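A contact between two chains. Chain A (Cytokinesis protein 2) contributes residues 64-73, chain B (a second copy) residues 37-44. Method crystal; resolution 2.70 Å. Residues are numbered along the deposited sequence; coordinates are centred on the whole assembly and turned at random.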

# COMPACT_ATOMS: atom_id res chain seq x y z
N LYS A 64 -3.39 0.41 -17.14
CA LYS A 64 -2.54 1.00 -18.16
C LYS A 64 -1.49 -0.01 -18.61
O LYS A 64 -1.02 0.03 -19.74
CB LYS A 64 -1.86 2.28 -17.66
N LEU A 65 -1.11 -0.91 -17.71
CA LEU A 65 -0.14 -1.95 -18.04
C LEU A 65 -0.74 -2.96 -19.01
O LEU A 65 -0.06 -3.42 -19.93
CB LEU A 65 0.35 -2.65 -16.77
CG LEU A 65 1.31 -3.83 -17.00
CD1 LEU A 65 2.51 -3.41 -17.84
CD2 LEU A 65 1.75 -4.43 -15.68
N ASP A 66 -2.01 -3.29 -18.81
CA ASP A 66 -2.70 -4.25 -19.68
C ASP A 66 -2.80 -3.72 -21.11
O ASP A 66 -2.47 -4.42 -22.06
CB ASP A 66 -4.10 -4.56 -19.14
CG ASP A 66 -4.72 -5.78 -19.80
OD1 ASP A 66 -5.02 -5.72 -21.01
OD2 ASP A 66 -4.93 -6.79 -19.10
N LYS A 67 -3.25 -2.47 -21.24
CA LYS A 67 -3.38 -1.84 -22.55
C LYS A 67 -2.03 -1.70 -23.23
O LYS A 67 -1.93 -1.80 -24.46
CB LYS A 67 -4.06 -0.47 -22.42
N ASP A 68 -0.99 -1.46 -22.44
CA ASP A 68 0.35 -1.29 -23.00
C ASP A 68 0.93 -2.60 -23.51
O ASP A 68 1.58 -2.63 -24.54
CB ASP A 68 1.28 -0.67 -21.96
CG ASP A 68 1.05 0.82 -21.78
OD1 ASP A 68 -0.05 1.29 -22.13
OD2 ASP A 68 1.97 1.52 -21.30
N ILE A 69 0.69 -3.68 -22.77
CA ILE A 69 1.13 -5.00 -23.21
C ILE A 69 0.50 -5.37 -24.55
O ILE A 69 1.17 -5.85 -25.45
CB ILE A 69 0.79 -6.08 -22.16
CG1 ILE A 69 1.71 -5.94 -20.94
CG2 ILE A 69 0.94 -7.48 -22.75
CD1 ILE A 69 1.37 -6.89 -19.81
N GLY A 70 -0.80 -5.11 -24.67
CA GLY A 70 -1.53 -5.39 -25.89
C GLY A 70 -1.10 -4.50 -27.05
O GLY A 70 -0.88 -4.98 -28.16
N THR A 71 -0.98 -3.20 -26.78
CA THR A 71 -0.53 -2.25 -27.79
C THR A 71 0.91 -2.54 -28.20
O THR A 71 1.18 -2.97 -29.33
CB THR A 71 -0.62 -0.80 -27.29
OG1 THR A 71 -1.98 -0.49 -26.96
CG2 THR A 71 -0.13 0.17 -28.37
N ASN A 72 1.84 -2.31 -27.27
CA ASN A 72 3.23 -2.69 -27.47
C ASN A 72 3.40 -4.19 -27.29
O ASN A 72 3.78 -4.65 -26.21
CB ASN A 72 4.14 -1.94 -26.50
CG ASN A 72 3.89 -0.45 -26.50
OD1 ASN A 72 3.60 0.14 -27.55
ND2 ASN A 72 3.99 0.18 -25.33
N MSE A 73 3.10 -4.94 -28.33
CA MSE A 73 3.23 -6.39 -28.28
C MSE A 73 4.67 -6.80 -28.04
O MSE A 73 5.60 -6.10 -28.43
CB MSE A 73 2.72 -7.01 -29.58
CG MSE A 73 1.24 -6.82 -29.82
SE MSE A 73 0.65 -7.63 -31.48
CE MSE A 73 1.55 -6.43 -32.72
N CYS B 37 9.38 -1.73 -24.05
CA CYS B 37 9.99 -1.37 -22.77
C CYS B 37 9.19 -0.27 -22.08
O CYS B 37 9.13 -0.22 -20.85
CB CYS B 37 11.44 -0.92 -22.97
SG CYS B 37 12.61 -2.23 -23.38
N ASP B 38 8.56 0.59 -22.87
CA ASP B 38 7.77 1.70 -22.33
C ASP B 38 6.62 1.20 -21.46
O ASP B 38 6.11 1.93 -20.62
CB ASP B 38 7.22 2.56 -23.47
CG ASP B 38 8.31 3.33 -24.20
OD1 ASP B 38 9.21 3.88 -23.53
OD2 ASP B 38 8.26 3.39 -25.44
N SER B 39 6.22 -0.05 -21.68
CA SER B 39 5.18 -0.66 -20.87
C SER B 39 5.64 -0.79 -19.42
O SER B 39 4.92 -0.45 -18.49
CB SER B 39 4.80 -2.04 -21.42
OG SER B 39 4.38 -1.96 -22.78
N MSE B 40 6.87 -1.28 -19.25
CA MSE B 40 7.42 -1.48 -17.91
C MSE B 40 7.98 -0.19 -17.33
O MSE B 40 7.85 0.05 -16.12
CB MSE B 40 8.50 -2.57 -17.94
CG MSE B 40 7.94 -3.98 -17.91
SE MSE B 40 6.78 -4.29 -16.37
CE MSE B 40 6.16 -6.09 -16.78
N ILE B 41 8.59 0.64 -18.18
CA ILE B 41 9.11 1.93 -17.75
C ILE B 41 8.02 2.77 -17.08
O ILE B 41 8.23 3.32 -16.00
CB ILE B 41 9.69 2.73 -18.93
CG1 ILE B 41 10.96 2.07 -19.45
CG2 ILE B 41 10.00 4.16 -18.51
CD1 ILE B 41 11.41 2.60 -20.81
N LEU B 42 6.86 2.85 -17.71
CA LEU B 42 5.74 3.61 -17.16
C LEU B 42 5.21 2.95 -15.89
O LEU B 42 4.89 3.62 -14.92
CB LEU B 42 4.62 3.75 -18.18
CG LEU B 42 3.47 4.68 -17.76
CD1 LEU B 42 3.92 6.13 -17.76
CD2 LEU B 42 2.25 4.49 -18.66
N PHE B 43 5.14 1.62 -15.91
CA PHE B 43 4.66 0.86 -14.76
C PHE B 43 5.54 1.10 -13.54
O PHE B 43 5.04 1.37 -12.45
CB PHE B 43 4.60 -0.63 -15.07
CG PHE B 43 4.28 -1.49 -13.87
CD1 PHE B 43 3.01 -1.50 -13.32
CD2 PHE B 43 5.26 -2.28 -13.30
CE1 PHE B 43 2.72 -2.28 -12.23
CE2 PHE B 43 4.98 -3.07 -12.20
CZ PHE B 43 3.70 -3.07 -11.66
N PHE B 44 6.85 1.00 -13.73
CA PHE B 44 7.82 1.22 -12.67
C PHE B 44 7.68 2.61 -12.07
O PHE B 44 7.77 2.79 -10.85
CB PHE B 44 9.24 1.03 -13.20
CG PHE B 44 9.61 -0.40 -13.46
CD1 PHE B 44 10.50 -0.73 -14.47
CD2 PHE B 44 9.08 -1.42 -12.68
CE1 PHE B 44 10.85 -2.04 -14.71
CE2 PHE B 44 9.43 -2.74 -12.91
CZ PHE B 44 10.31 -3.05 -13.93
O HOH W 1 5.10 -4.61 -23.50

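Two helices, one from each copy of the protein, pack in a nearly antiparallel fashion: their N-to-C directions differ by 167°, and the axes approach to 9.0 Å. The chain A helix runs through Thr A71, and Asn A72 is the first residue to leave helical phi/psi, with a psi of 82°. The backbones come nearest at Asp A68 and Ser B39, where the CA atoms of these two residues lie 5.3 Å apart. Because the helices run in opposite directions, residues earlier in chain A than Asp A68 face residues later in chain B than Ser B39, and the reverse holds beyond the crossing: Leu A65 meets Phe B43, while Asn A72 comes near Asp B38.

Ser B39 suits the centre of this contact because it is small. Its CA-to-CB bond points toward chain A, and the short side chain fits where the backbones are closest, with OG 3.5 Å from CB of Asp A68 and 3.4 Å from the carbonyl O of Asp A68. A polar side chain buried here also needs partners, and OG finds them at the end of the chain A helix. The amide ND2 of Asn A72 donates a weak hydrogen bond to OG of Ser B39, long at 3.4 Å but nearly straight at 166°. The hydroxyl also donates to water 1, with OG of Ser B39 2.8 Å from the water oxygen; the same water donates to the carbonyl O of Asn A72 at 3.0 Å. Asn A72 is thus joined to one serine hydroxyl twice, directly through its side chain and through water from its backbone. An amide suits this place, since ND2 can give a proton while the hydroxyl gives its own to the water.

One turn or so away the contact becomes apolar. The CA-to-CB bond of Leu A65 points sideways, but with chi1 t and chi2 p the end of the side chain comes nearer chain B. Its CD1 lies 3.9 Å from the carbonyl O of Ser B39, and its CD2 lies over one face of the Phe B43 ring, 4.3 Å from the centroid and 22° off the normal, a CH-pi contact. A branched aliphatic chain can thus touch both the backbone and the flat aromatic surface.

Asp A68 also points toward chain B, and its OD2 lies 4.0 Å from CD2 of Leu B42. That leucine is exposed, and the approach is simple packing rather than a polar interaction.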